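Local coordinates for type III restriction-modification enzyme EcoP15I Res subunit (Escherichia coli, PDB 4ZCF), which cleaves DNA together with its Mod partner, 25-27 base pairs downstream of one of two inversely oriented CAGCAG sites, using a helicase-like motor and an endonuclease domain, at residues P115-S118 with I119-G122; M163-A166 with I167-F170; V185-S188 with G189-N192; F209-P212 with V213-L216; G234-T237 with W238-E242. All coordinates share one frame; numbering follows the deposited sequence.

Interaction 1. Residues P115-S118 with I119-G122; sequences PTLS and IKAG. With AMP (adenosine monophosphate), chain H; nucleotides of chain E.
The phosphate oxygen OP1 of DA5 of chain E is gripped by Thr116 and Leu117, whose carbonyls also bond to Lys120 and Ala121 one turn on. Leu117 N donates to OP1 over 3.1 Å in a fairly straight bond (163°). Thr116 OG1 adds a weak bond to the same oxygen. The helix starts here, with Thr116 at the N-cap position, so its N-terminal end faces the DNA backbone and would probably help to hold the charge. Lys120 N reaches Thr116 O at 2.9 Å, and Ala121 N reaches Leu117 O at 2.8 Å. Ile119 works on another side of the helix. Its CG1 lies anti to the carbonyl carbon (chi1 -62°), which carries CD1 back to Pro115 CD, 3.7 Å away, against the CG-CD side of the proline ring. Its CG2 branch faces the AMP phosphate, 3.4 Å from O3P. Gly122, part of the AMP site, takes a weak hydrogen bond on its O from the ribose O3' at 3.0 Å. One short helix start thus meets DNA and nucleotide, consistent with helicase motif Ia, which contacts DNA in related motors. Lys120 runs beside Leu117, with NZ bonded to Val149 O. The segment follows strand 109-113 of the parallel sheet and opens helix 117-128, while Ser118 and Ala121 pack on Ile478 of helix 475-483.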
# COMPACT_ATOMS: atom_id res chain seq x y z
N PRO C 115 -6.89 -4.55 -25.58
CA PRO C 115 -7.77 -5.72 -25.51
C PRO C 115 -7.22 -6.95 -24.78
O PRO C 115 -7.97 -7.91 -24.52
CB PRO C 115 -7.99 -6.05 -26.99
CG PRO C 115 -6.69 -5.64 -27.66
CD PRO C 115 -6.03 -4.60 -26.79
N THR C 116 -5.89 -6.93 -24.48
CA THR C 116 -5.08 -8.05 -24.01
C THR C 116 -4.06 -7.67 -22.93
O THR C 116 -3.62 -6.53 -22.87
CB THR C 116 -4.51 -8.70 -25.30
OG1 THR C 116 -5.22 -9.91 -25.63
CG2 THR C 116 -3.03 -8.87 -25.32
N LEU C 117 -3.69 -8.64 -22.06
CA LEU C 117 -2.70 -8.43 -21.00
C LEU C 117 -1.30 -8.20 -21.53
O LEU C 117 -0.55 -7.41 -20.94
CB LEU C 117 -2.68 -9.57 -19.98
CG LEU C 117 -3.88 -9.71 -19.06
CD1 LEU C 117 -3.77 -10.98 -18.25
CD2 LEU C 117 -4.09 -8.46 -18.18
N SER C 118 -0.93 -8.87 -22.65
CA SER C 118 0.37 -8.73 -23.31
C SER C 118 0.54 -7.33 -23.92
O SER C 118 1.62 -6.74 -23.84
CB SER C 118 0.54 -9.79 -24.39
OG SER C 118 0.20 -11.09 -23.96
N ILE C 119 -0.52 -6.80 -24.53
CA ILE C 119 -0.53 -5.45 -25.08
C ILE C 119 -0.52 -4.47 -23.88
O ILE C 119 0.20 -3.48 -23.93
CB ILE C 119 -1.72 -5.21 -26.07
CG1 ILE C 119 -1.63 -6.14 -27.30
CG2 ILE C 119 -1.81 -3.74 -26.50
CD1 ILE C 119 -2.94 -6.16 -28.23
N LYS C 120 -1.24 -4.79 -22.78
CA LYS C 120 -1.23 -3.96 -21.56
C LYS C 120 0.17 -3.90 -20.98
O LYS C 120 0.63 -2.81 -20.67
CB LYS C 120 -2.23 -4.48 -20.51
CG LYS C 120 -2.56 -3.45 -19.42
CD LYS C 120 -3.73 -3.89 -18.55
CE LYS C 120 -3.30 -4.57 -17.27
NZ LYS C 120 -4.47 -4.91 -16.42
N ALA C 121 0.86 -5.04 -20.87
CA ALA C 121 2.23 -5.12 -20.36
C ALA C 121 3.25 -4.39 -21.26
O ALA C 121 4.10 -3.67 -20.74
CB ALA C 121 2.64 -6.57 -20.14
N GLY C 122 3.11 -4.54 -22.57
CA GLY C 122 3.96 -3.90 -23.57
C GLY C 122 3.73 -2.40 -23.68
O GLY C 122 4.69 -1.65 -23.84
P AMP H . 0.91 -2.53 -29.31
O1P AMP H . -0.07 -3.62 -29.49
O2P AMP H . 0.75 -1.71 -30.54
O3P AMP H . 0.34 -1.68 -28.24
O5' AMP H . 2.39 -3.03 -28.99
C5' AMP H . 3.48 -2.65 -29.82
C4' AMP H . 4.74 -2.47 -29.03
O4' AMP H . 5.82 -2.06 -29.91
C3' AMP H . 4.58 -1.37 -28.04
O3' AMP H . 4.16 -1.93 -26.80
C2' AMP H . 5.89 -0.70 -27.96
O2' AMP H . 6.69 -1.27 -26.91
C1' AMP H . 6.57 -0.98 -29.27
N9 AMP H . 6.70 0.14 -30.10
C8 AMP H . 5.67 0.75 -30.66
N7 AMP H . 6.12 1.77 -31.45
C5 AMP H . 7.58 1.73 -31.37
C6 AMP H . 8.69 2.44 -31.91
N6 AMP H . 8.50 3.54 -32.78
N1 AMP H . 9.95 2.05 -31.56
C2 AMP H . 10.17 1.04 -30.73
N3 AMP H . 9.18 0.33 -30.19
C4 AMP H . 7.89 0.61 -30.47
P DA E 5 -5.13 -12.50 -21.84
OP1 DA E 5 -4.65 -11.49 -22.81
OP2 DA E 5 -4.11 -13.21 -21.01
O5' DA E 5 -6.23 -11.78 -20.94
C5' DA E 5 -6.92 -12.56 -20.01
C4' DA E 5 -8.05 -11.82 -19.32
O4' DA E 5 -9.22 -12.67 -19.41
C3' DA E 5 -7.78 -11.57 -17.83
O3' DA E 5 -8.08 -10.21 -17.46
C2' DA E 5 -8.63 -12.61 -17.10
C1' DA E 5 -9.62 -13.14 -18.14
N9 DA E 5 -9.83 -14.60 -18.14
C8 DA E 5 -8.90 -15.59 -18.38
N7 DA E 5 -9.38 -16.81 -18.25
C5 DA E 5 -10.72 -16.60 -17.91
C6 DA E 5 -11.81 -17.47 -17.61
N6 DA E 5 -11.72 -18.81 -17.69
N1 DA E 5 -13.03 -16.93 -17.36
C2 DA E 5 -13.16 -15.60 -17.28
N3 DA E 5 -12.21 -14.70 -17.54
C4 DA E 5 -11.02 -15.25 -17.86

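Interaction 2. Residues M163-A166 with I167-F170; sequences MPQA and IHDF
Gln165 bends at chi2 (-84°) and runs alongside His168, ending near the carboxylate of Asp169. Asp169 CG is anti to the carbonyl carbon (chi1 -60°), which folds the carboxylate back over the first helical turn and toward the imidazole. There His168 ND1 donates to Asp169 OD1 over 2.9 Å. The bond meets the anti side of OD1, somewhat out of the carboxylate plane, and it is also tilted from the ring plane. It helps to hold the rotation of the imidazole and would probably polarise it. A bound manganese ion lies about 3 Å from the His168 side chain, measured between nearest atoms. With an alanine in place of Asp169, His168 ND1 would probably lose its carboxylate mate and the ring would be freer to turn beside the metal. Glu213 of a neighbouring subunit packs on both Gln165 and His168. The apolar side is simpler. Pro164 CB and Ile167 CD1 lie side by side at 3.8 Å. Backbone bonds close the turn: His168 N to Pro164 O at 3.1 Å, Asp169 N to Gln165 O at 3.0 Å and Phe170 N to Ala166 O at 2.9 Å. Helix 165-172 thereby starts right after Pro164. It lies against helix 212-217 through Ile167 and Phe170, and against Leu184 of strand 180-186 through Ala166 and Phe170.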
# COMPACT_ATOMS: atom_id res chain seq x y z
N MET C 163 -12.64 0.22 -4.34
CA MET C 163 -12.48 1.24 -5.38
C MET C 163 -11.08 1.03 -6.04
O MET C 163 -10.07 1.17 -5.32
CB MET C 163 -12.63 2.64 -4.75
CG MET C 163 -12.45 3.80 -5.72
SD MET C 163 -13.64 3.86 -7.09
CE MET C 163 -15.05 4.70 -6.31
N PRO C 164 -10.98 0.62 -7.34
CA PRO C 164 -9.64 0.37 -7.93
C PRO C 164 -8.69 1.56 -7.79
O PRO C 164 -9.07 2.68 -8.13
CB PRO C 164 -9.94 -0.00 -9.39
CG PRO C 164 -11.39 -0.33 -9.44
CD PRO C 164 -12.06 0.41 -8.33
N GLN C 165 -7.48 1.34 -7.20
CA GLN C 165 -6.54 2.45 -6.93
C GLN C 165 -6.14 3.30 -8.10
O GLN C 165 -6.04 4.52 -7.93
CB GLN C 165 -5.36 2.06 -6.04
CG GLN C 165 -5.64 2.36 -4.56
CD GLN C 165 -5.37 3.79 -4.10
OE1 GLN C 165 -4.30 4.36 -4.30
NE2 GLN C 165 -6.29 4.33 -3.30
N ALA C 166 -5.96 2.68 -9.29
CA ALA C 166 -5.62 3.34 -10.55
C ALA C 166 -6.70 4.39 -10.90
O ALA C 166 -6.34 5.55 -11.14
CB ALA C 166 -5.52 2.31 -11.66
N ILE C 167 -8.00 4.00 -10.85
CA ILE C 167 -9.16 4.86 -11.10
C ILE C 167 -9.25 6.04 -10.09
O ILE C 167 -9.28 7.20 -10.52
CB ILE C 167 -10.48 4.05 -11.31
CG1 ILE C 167 -10.40 3.23 -12.62
CG2 ILE C 167 -11.73 4.98 -11.34
CD1 ILE C 167 -10.91 1.88 -12.53
N HIS C 168 -9.23 5.74 -8.77
CA HIS C 168 -9.21 6.76 -7.71
C HIS C 168 -8.13 7.81 -8.03
O HIS C 168 -8.47 8.97 -8.22
CB HIS C 168 -8.97 6.12 -6.32
CG HIS C 168 -8.59 7.14 -5.27
ND1 HIS C 168 -7.28 7.31 -4.87
CD2 HIS C 168 -9.36 8.07 -4.67
CE1 HIS C 168 -7.29 8.32 -4.01
NE2 HIS C 168 -8.52 8.81 -3.86
N ASP C 169 -6.86 7.38 -8.18
CA ASP C 169 -5.70 8.23 -8.48
C ASP C 169 -5.79 9.01 -9.79
O ASP C 169 -5.32 10.14 -9.83
CB ASP C 169 -4.42 7.38 -8.52
CG ASP C 169 -4.06 6.65 -7.23
OD1 ASP C 169 -4.66 6.97 -6.17
OD2 ASP C 169 -3.16 5.79 -7.28
N PHE C 170 -6.34 8.40 -10.86
CA PHE C 170 -6.46 9.06 -12.16
C PHE C 170 -7.51 10.16 -12.07
O PHE C 170 -7.24 11.29 -12.49
CB PHE C 170 -6.77 8.03 -13.28
CG PHE C 170 -7.09 8.60 -14.65
CD1 PHE C 170 -6.08 8.98 -15.52
CD2 PHE C 170 -8.41 8.73 -15.09
CE1 PHE C 170 -6.37 9.49 -16.79
CE2 PHE C 170 -8.71 9.22 -16.36
CZ PHE C 170 -7.69 9.61 -17.20

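Interaction 3. Residues V185-S188 with G189-N192; sequences VINS and GMIN. With nucleotides of chain E; nucleotides of chain D.
Ile186 packs tightly against Met190 and Ile191, on the buried side of this turn. Its CG1 lies anti to the backbone N (chi1 -170°), which puts it 3.8 Å from Met190 CB. The CG2 branch meets Ile191 CD1, also at 3.8 Å. Both neighbours cross Ile186 at about a right angle. Ile111 and Ile113 of strand 109-113 line the same apolar region. Asn187 OD1 touches Met190 CG and accepts a hydrogen bond from Lys120 NZ, so this buried amide oxygen is satisfied. The backbone is held as well: Asn187 O takes Ile191 N at 3.2 Å and, more weakly, Met190 N. This is the point where strand 180-186 of the parallel, RecA-like helicase sheet leaves the sheet and turns directly into short helix 188-191, with Asn187 at the N-cap position. The side facing the DNA is looser: Ser188, Gly189 and Asn192 are only partly buried. Asn187 reaches the phosphate from the packed side. Its CG sits in the crowded position between backbone N and carbonyl carbon (chi1 62°). From there ND2 donates to OP1 of DT6 of chain E over 3.1 Å, in a fairly straight bond (162°). Gly189 lies close to the sugar: its O is 3.4 Å from C5' of DT6, and a beta carbon at this residue would probably come too close to that C5'. At the end of the turn Asn192 N bonds to Ser188 O at 3.0 Å. Asn192 ND2, itself bonded to Thr237 OG1, comes 3.6 Å from C4' of DA19 of chain D, on the other DNA strand.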
# COMPACT_ATOMS: atom_id res chain seq x y z
N VAL C 185 -4.28 3.28 -18.34
CA VAL C 185 -4.14 2.09 -19.18
C VAL C 185 -5.04 0.98 -18.57
O VAL C 185 -4.89 0.64 -17.39
CB VAL C 185 -2.67 1.64 -19.36
CG1 VAL C 185 -2.54 0.59 -20.47
CG2 VAL C 185 -1.76 2.84 -19.65
N ILE C 186 -6.00 0.47 -19.37
CA ILE C 186 -7.00 -0.55 -18.99
C ILE C 186 -7.24 -1.55 -20.14
O ILE C 186 -7.27 -1.15 -21.31
CB ILE C 186 -8.34 0.15 -18.53
CG1 ILE C 186 -9.32 -0.86 -17.90
CG2 ILE C 186 -8.99 0.96 -19.67
CD1 ILE C 186 -10.41 -0.25 -17.02
N ASN C 187 -7.39 -2.83 -19.80
CA ASN C 187 -7.66 -3.91 -20.74
C ASN C 187 -9.17 -4.20 -20.81
O ASN C 187 -9.93 -3.57 -20.07
CB ASN C 187 -6.83 -5.17 -20.44
CG ASN C 187 -7.10 -5.80 -19.10
OD1 ASN C 187 -6.97 -5.15 -18.05
ND2 ASN C 187 -7.45 -7.08 -19.12
N SER C 188 -9.61 -5.06 -21.74
CA SER C 188 -11.02 -5.40 -21.96
C SER C 188 -11.68 -6.12 -20.78
O SER C 188 -12.85 -5.83 -20.47
CB SER C 188 -11.18 -6.24 -23.22
OG SER C 188 -10.76 -5.49 -24.34
N GLY C 189 -10.93 -7.05 -20.16
CA GLY C 189 -11.36 -7.81 -18.99
C GLY C 189 -11.74 -6.93 -17.82
O GLY C 189 -12.68 -7.25 -17.08
N MET C 190 -11.04 -5.79 -17.66
CA MET C 190 -11.28 -4.83 -16.59
C MET C 190 -12.41 -3.86 -16.91
O MET C 190 -13.14 -3.47 -16.00
CB MET C 190 -10.00 -4.11 -16.14
CG MET C 190 -9.04 -5.01 -15.32
SD MET C 190 -9.80 -5.94 -13.95
CE MET C 190 -10.34 -4.61 -12.87
N ILE C 191 -12.58 -3.51 -18.21
CA ILE C 191 -13.68 -2.67 -18.67
C ILE C 191 -15.01 -3.44 -18.37
O ILE C 191 -15.98 -2.85 -17.88
CB ILE C 191 -13.47 -2.36 -20.19
CG1 ILE C 191 -12.34 -1.33 -20.43
CG2 ILE C 191 -14.77 -1.95 -20.93
CD1 ILE C 191 -12.68 0.17 -20.22
N ASN C 192 -15.00 -4.78 -18.62
CA ASN C 192 -16.12 -5.70 -18.44
C ASN C 192 -16.34 -6.23 -17.02
O ASN C 192 -17.31 -6.97 -16.81
CB ASN C 192 -16.05 -6.84 -19.45
CG ASN C 192 -16.24 -6.37 -20.86
OD1 ASN C 192 -16.82 -5.31 -21.12
ND2 ASN C 192 -15.72 -7.14 -21.81
P DT E 6 -7.85 -9.52 -16.04
OP1 DT E 6 -7.68 -8.07 -16.22
OP2 DT E 6 -6.83 -10.26 -15.26
O5' DT E 6 -9.22 -9.80 -15.31
C5' DT E 6 -10.52 -9.51 -15.78
C4' DT E 6 -11.57 -9.99 -14.78
O4' DT E 6 -11.85 -11.40 -14.94
C3' DT E 6 -11.19 -9.80 -13.32
O3' DT E 6 -12.21 -9.06 -12.69
C2' DT E 6 -10.96 -11.20 -12.76
C1' DT E 6 -11.81 -12.06 -13.69
N1 DT E 6 -11.38 -13.48 -13.90
C2 DT E 6 -12.33 -14.46 -13.88
O2 DT E 6 -13.50 -14.24 -13.62
N3 DT E 6 -11.87 -15.73 -14.14
C4 DT E 6 -10.56 -16.12 -14.41
O4 DT E 6 -10.27 -17.31 -14.61
C5 DT E 6 -9.61 -15.04 -14.47
C7 DT E 6 -8.17 -15.35 -14.79
C6 DT E 6 -10.06 -13.79 -14.22
P DA D 19 -20.49 -11.04 -21.64
OP1 DA D 19 -20.83 -9.88 -20.74
OP2 DA D 19 -21.57 -11.69 -22.43
O5' DA D 19 -19.36 -10.64 -22.71
C5' DA D 19 -18.29 -9.79 -22.36
C4' DA D 19 -17.01 -10.26 -22.99
O4' DA D 19 -16.62 -11.54 -22.46
C3' DA D 19 -16.95 -10.43 -24.49
O3' DA D 19 -16.83 -9.12 -25.09
C2' DA D 19 -15.65 -11.23 -24.59
C1' DA D 19 -15.60 -12.04 -23.29
N9 DA D 19 -15.78 -13.49 -23.44
C8 DA D 19 -16.93 -14.21 -23.21
N7 DA D 19 -16.79 -15.50 -23.36
C5 DA D 19 -15.47 -15.65 -23.75
C6 DA D 19 -14.68 -16.78 -24.08
N6 DA D 19 -15.18 -18.01 -24.04
N1 DA D 19 -13.38 -16.61 -24.43
C2 DA D 19 -12.87 -15.36 -24.44
N3 DA D 19 -13.52 -14.21 -24.16
C4 DA D 19 -14.82 -14.42 -23.81

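Interaction 4. Residues F209-P212 with V213-L216; sequences FNTP and VDAL
Backbone hydrogen bonds from Ala215 and Leu216 close the first turn of the helix. Ala215 N donates to Thr211 O at 3.1 Å, and Leu216 N to Pro212 O at 3.0 Å. Packing contacts come next. Phe209 CG is anti to the carbonyl carbon (chi1 -45°), which sets the ring over the turn. Asp214 O lies 3.7 Å above one ring face, offset toward the rim. Phe209 CD1 touches Asp214 CB at 3.7 Å, and Phe209 CB faces Ala215 CB at 4.1 Å. An alanine in place of Phe209 would probably leave the carbonyl of Asp214 without its ring cover and open a gap beside Asp214 CB. Thr211 CG2 lies alongside Val213 CG1 at 3.5 Å. Polar groups mostly look elsewhere. Asp214 OD2 packs on Thr211 CB, while its OD1 makes a salt bridge with Arg217. Thr211 OG1 bonds to Asp198 O and makes no capping bond, although Thr211 holds the N-cap position. This is plain helix-start packing, away from the annotated sites: a loop enters helix 212-217 with a proline as the first helical residue, where no backbone N-H is needed.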
# COMPACT_ATOMS: atom_id res chain seq x y z
N PHE C 209 -19.17 11.17 -7.12
CA PHE C 209 -19.37 9.87 -7.75
C PHE C 209 -18.85 8.70 -6.94
O PHE C 209 -17.67 8.67 -6.56
CB PHE C 209 -18.83 9.85 -9.20
CG PHE C 209 -19.22 11.09 -9.98
CD1 PHE C 209 -20.48 11.20 -10.56
CD2 PHE C 209 -18.36 12.18 -10.07
CE1 PHE C 209 -20.85 12.36 -11.25
CE2 PHE C 209 -18.74 13.35 -10.73
CZ PHE C 209 -19.99 13.43 -11.32
N ASN C 210 -19.75 7.74 -6.67
CA ASN C 210 -19.50 6.55 -5.86
C ASN C 210 -19.26 5.32 -6.72
O ASN C 210 -18.93 4.25 -6.21
CB ASN C 210 -20.64 6.36 -4.84
CG ASN C 210 -21.05 7.66 -4.16
OD1 ASN C 210 -22.03 8.31 -4.55
ND2 ASN C 210 -20.30 8.10 -3.16
N THR C 211 -19.34 5.52 -8.04
CA THR C 211 -19.15 4.54 -9.12
C THR C 211 -17.91 4.89 -9.99
O THR C 211 -17.78 6.04 -10.40
CB THR C 211 -20.48 4.48 -9.92
OG1 THR C 211 -21.36 3.56 -9.28
CG2 THR C 211 -20.30 4.08 -11.36
N PRO C 212 -17.02 3.90 -10.30
CA PRO C 212 -15.85 4.19 -11.16
C PRO C 212 -16.18 4.75 -12.56
O PRO C 212 -15.54 5.72 -12.97
CB PRO C 212 -15.11 2.85 -11.21
CG PRO C 212 -15.55 2.11 -9.97
CD PRO C 212 -17.00 2.49 -9.85
N VAL C 213 -17.22 4.19 -13.26
CA VAL C 213 -17.66 4.68 -14.57
C VAL C 213 -18.18 6.14 -14.55
O VAL C 213 -17.80 6.92 -15.43
CB VAL C 213 -18.53 3.69 -15.42
CG1 VAL C 213 -19.85 3.33 -14.74
CG2 VAL C 213 -18.79 4.23 -16.83
N ASP C 214 -18.99 6.52 -13.54
CA ASP C 214 -19.52 7.89 -13.37
C ASP C 214 -18.37 8.87 -13.06
O ASP C 214 -18.41 10.03 -13.49
CB ASP C 214 -20.56 7.96 -12.24
CG ASP C 214 -21.84 7.19 -12.49
OD1 ASP C 214 -22.20 6.99 -13.66
OD2 ASP C 214 -22.52 6.83 -11.50
N ALA C 215 -17.35 8.39 -12.31
CA ALA C 215 -16.19 9.20 -11.98
C ALA C 215 -15.33 9.45 -13.23
O ALA C 215 -14.87 10.58 -13.41
CB ALA C 215 -15.38 8.51 -10.90
N LEU C 216 -15.16 8.42 -14.10
CA LEU C 216 -14.38 8.52 -15.34
C LEU C 216 -15.10 9.33 -16.40
O LEU C 216 -14.46 10.12 -17.11
CB LEU C 216 -13.96 7.16 -15.88
CG LEU C 216 -12.95 6.36 -15.04
CD1 LEU C 216 -13.12 4.89 -15.24
CD2 LEU C 216 -11.53 6.74 -15.35

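Interaction 5. Residues G234-T237 with W238-E242; sequences GKKT and WENIE. With nucleotides of chain D.
Lys236 slants across Asn240, its CE 3.8 Å from Asn240 OD1. Both belong to the first turns of helix 236-242, the helix of a beta-alpha-beta unit between strands 222-226 and 248-253 of the parallel sheet. The N-terminal end of this helix faces a DNA phosphate. Lys236 is bent at chi2, and its aliphatic part runs beside the phosphate of DA19 of chain D, with CD 3.4 Å from OP1. Lys235, at the N-cap position, lays CB against the phosphate of DT20 of chain D. The two lysines lie beside successive phosphates on the exposed face of the helix, and their charge would probably help to offset the phosphate charge. Backbone bonds build the turn. Glu239 N donates to Lys235 O at 3.2 Å, and Asn240 N to Lys236 O at 3.1 Å. Ile241 N bonds to Thr237 O at 3.2 Å. The inward face is apolar: Trp238 packs on Ile225 and Phe231, and Ile241 on Ile223. Asn240 OD1 bonds to Lys243 NZ. Thr237 makes the hydrogen bonds to the DNA. Its OG1 is anti to the carbonyl carbon (chi1 -45°), which sets the hydroxyl on the same side as the backbone N-H, and both meet one phosphate oxygen. Thr237 N reaches OP1 of DT20 at 3.2 Å, and Thr237 OG1 donates to the same OP1 at 2.9 Å. The hydroxyl also has Asn192 as a partner. Thr237 OG1 lies 3.1 Å from O3' of DA19, the ester oxygen that joins DA19 to DT20.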
# COMPACT_ATOMS: atom_id res chain seq x y z
N GLY C 234 -21.09 -3.64 -31.75
CA GLY C 234 -22.39 -4.11 -31.28
C GLY C 234 -22.35 -4.87 -29.98
O GLY C 234 -23.37 -5.03 -29.30
N LYS C 235 -21.14 -5.33 -29.61
CA LYS C 235 -20.86 -6.18 -28.45
C LYS C 235 -20.66 -5.46 -27.08
O LYS C 235 -20.63 -4.23 -27.02
CB LYS C 235 -19.71 -7.15 -28.80
CG LYS C 235 -19.92 -7.97 -30.08
CD LYS C 235 -20.82 -9.18 -29.86
CE LYS C 235 -21.18 -9.87 -31.15
NZ LYS C 235 -22.16 -10.96 -30.92
N LYS C 236 -20.54 -6.26 -25.99
CA LYS C 236 -20.41 -5.83 -24.60
C LYS C 236 -19.28 -4.85 -24.32
O LYS C 236 -19.57 -3.76 -23.81
CB LYS C 236 -20.35 -7.04 -23.64
CG LYS C 236 -20.34 -6.67 -22.15
CD LYS C 236 -21.74 -6.66 -21.52
CE LYS C 236 -21.77 -5.93 -20.19
NZ LYS C 236 -20.93 -6.58 -19.15
N THR C 237 -18.01 -5.22 -24.61
CA THR C 237 -16.84 -4.36 -24.36
C THR C 237 -17.06 -2.94 -24.87
O THR C 237 -16.90 -1.98 -24.10
CB THR C 237 -15.53 -4.98 -24.88
OG1 THR C 237 -15.44 -6.37 -24.53
CG2 THR C 237 -14.29 -4.25 -24.35
N TRP C 238 -17.47 -2.81 -26.16
CA TRP C 238 -17.73 -1.51 -26.78
C TRP C 238 -18.86 -0.75 -26.09
O TRP C 238 -18.72 0.46 -25.90
CB TRP C 238 -17.97 -1.61 -28.29
CG TRP C 238 -18.06 -0.25 -28.92
CD1 TRP C 238 -19.20 0.47 -29.14
CD2 TRP C 238 -16.97 0.62 -29.22
NE1 TRP C 238 -18.88 1.73 -29.59
CE2 TRP C 238 -17.52 1.84 -29.67
CE3 TRP C 238 -15.57 0.48 -29.19
CZ2 TRP C 238 -16.72 2.91 -30.09
CZ3 TRP C 238 -14.78 1.54 -29.62
CH2 TRP C 238 -15.36 2.74 -30.05
N GLU C 239 -19.95 -1.44 -25.70
CA GLU C 239 -21.09 -0.79 -25.04
C GLU C 239 -20.71 -0.20 -23.69
O GLU C 239 -21.23 0.86 -23.34
CB GLU C 239 -22.33 -1.70 -24.95
CG GLU C 239 -22.95 -2.08 -26.30
CD GLU C 239 -23.52 -0.97 -27.17
OE1 GLU C 239 -24.57 -0.40 -26.79
OE2 GLU C 239 -22.95 -0.72 -28.26
N ASN C 240 -19.74 -0.83 -22.98
CA ASN C 240 -19.20 -0.36 -21.70
C ASN C 240 -18.35 0.89 -21.86
O ASN C 240 -18.38 1.74 -20.97
CB ASN C 240 -18.40 -1.44 -20.99
CG ASN C 240 -19.22 -2.54 -20.37
OD1 ASN C 240 -20.37 -2.36 -19.97
ND2 ASN C 240 -18.60 -3.69 -20.22
N ILE C 241 -17.56 0.98 -22.97
CA ILE C 241 -16.71 2.13 -23.34
C ILE C 241 -17.63 3.32 -23.65
O ILE C 241 -17.33 4.44 -23.21
CB ILE C 241 -15.74 1.80 -24.52
CG1 ILE C 241 -14.72 0.70 -24.12
CG2 ILE C 241 -15.02 3.07 -25.07
CD1 ILE C 241 -14.05 -0.04 -25.28
N GLU C 242 -18.79 3.06 -24.31
CA GLU C 242 -19.82 4.10 -24.59
C GLU C 242 -20.32 4.79 -23.30
O GLU C 242 -20.63 5.97 -23.35
CB GLU C 242 -21.01 3.53 -25.38
CG GLU C 242 -20.76 3.35 -26.87
CD GLU C 242 -21.79 2.58 -27.68
OE1 GLU C 242 -22.92 2.36 -27.19
OE2 GLU C 242 -21.47 2.23 -28.84
P DT D 20 -17.10 -8.77 -26.63
OP1 DT D 20 -16.97 -7.31 -26.80
OP2 DT D 20 -18.38 -9.42 -27.02
O5' DT D 20 -15.92 -9.49 -27.41
C5' DT D 20 -14.60 -8.97 -27.32
C4' DT D 20 -13.62 -9.90 -28.01
O4' DT D 20 -13.70 -11.21 -27.40
C3' DT D 20 -13.87 -10.08 -29.51
O3' DT D 20 -12.68 -9.82 -30.22
C2' DT D 20 -14.32 -11.52 -29.67
C1' DT D 20 -13.80 -12.20 -28.41
N1 DT D 20 -14.64 -13.37 -27.93
C2 DT D 20 -14.07 -14.64 -27.92
O2 DT D 20 -12.93 -14.89 -28.27
N3 DT D 20 -14.92 -15.64 -27.48
C4 DT D 20 -16.25 -15.50 -27.08
O4 DT D 20 -16.86 -16.51 -26.73
C5 DT D 20 -16.77 -14.14 -27.12
C7 DT D 20 -18.17 -13.81 -26.70
C6 DT D 20 -15.95 -13.17 -27.54
P DA D 19 -20.49 -11.04 -21.64
OP1 DA D 19 -20.83 -9.88 -20.74
OP2 DA D 19 -21.57 -11.69 -22.43
O5' DA D 19 -19.36 -10.64 -22.71
C5' DA D 19 -18.29 -9.79 -22.36
C4' DA D 19 -17.01 -10.26 -22.99
O4' DA D 19 -16.62 -11.54 -22.46
C3' DA D 19 -16.95 -10.43 -24.49
O3' DA D 19 -16.83 -9.12 -25.09
C2' DA D 19 -15.65 -11.23 -24.59
C1' DA D 19 -15.60 -12.04 -23.29
N9 DA D 19 -15.78 -13.49 -23.44
C8 DA D 19 -16.93 -14.21 -23.21
N7 DA D 19 -16.79 -15.50 -23.36
C5 DA D 19 -15.47 -15.65 -23.75
C6 DA D 19 -14.68 -16.78 -24.08
N6 DA D 19 -15.18 -18.01 -24.04
N1 DA D 19 -13.38 -16.61 -24.43
C2 DA D 19 -12.87 -15.36 -24.44
N3 DA D 19 -13.52 -14.21 -24.16
C4 DA D 19 -14.82 -14.42 -23.81

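The five contacts follow one another along the chain, and none nests in or crosses another. Each closes a first helical turn: interaction 1 after strand 109-113, interaction 2 before strand 180-186, interaction 3 just after that strand, interaction 4 after a long loop, and interaction 5 between strands 222-226 and 248-253. In space they join in two groups. Interaction 3 is the middle of one: it touches interaction 1 and interaction 5 by polar side chains, and these three meet the two DNA strands. Interactions 2 and 4 pack together by apolar side chains, about 10 Å apart between centres. All five lie in the helicase-like region and belong to elements that connect or pack on one parallel sheet.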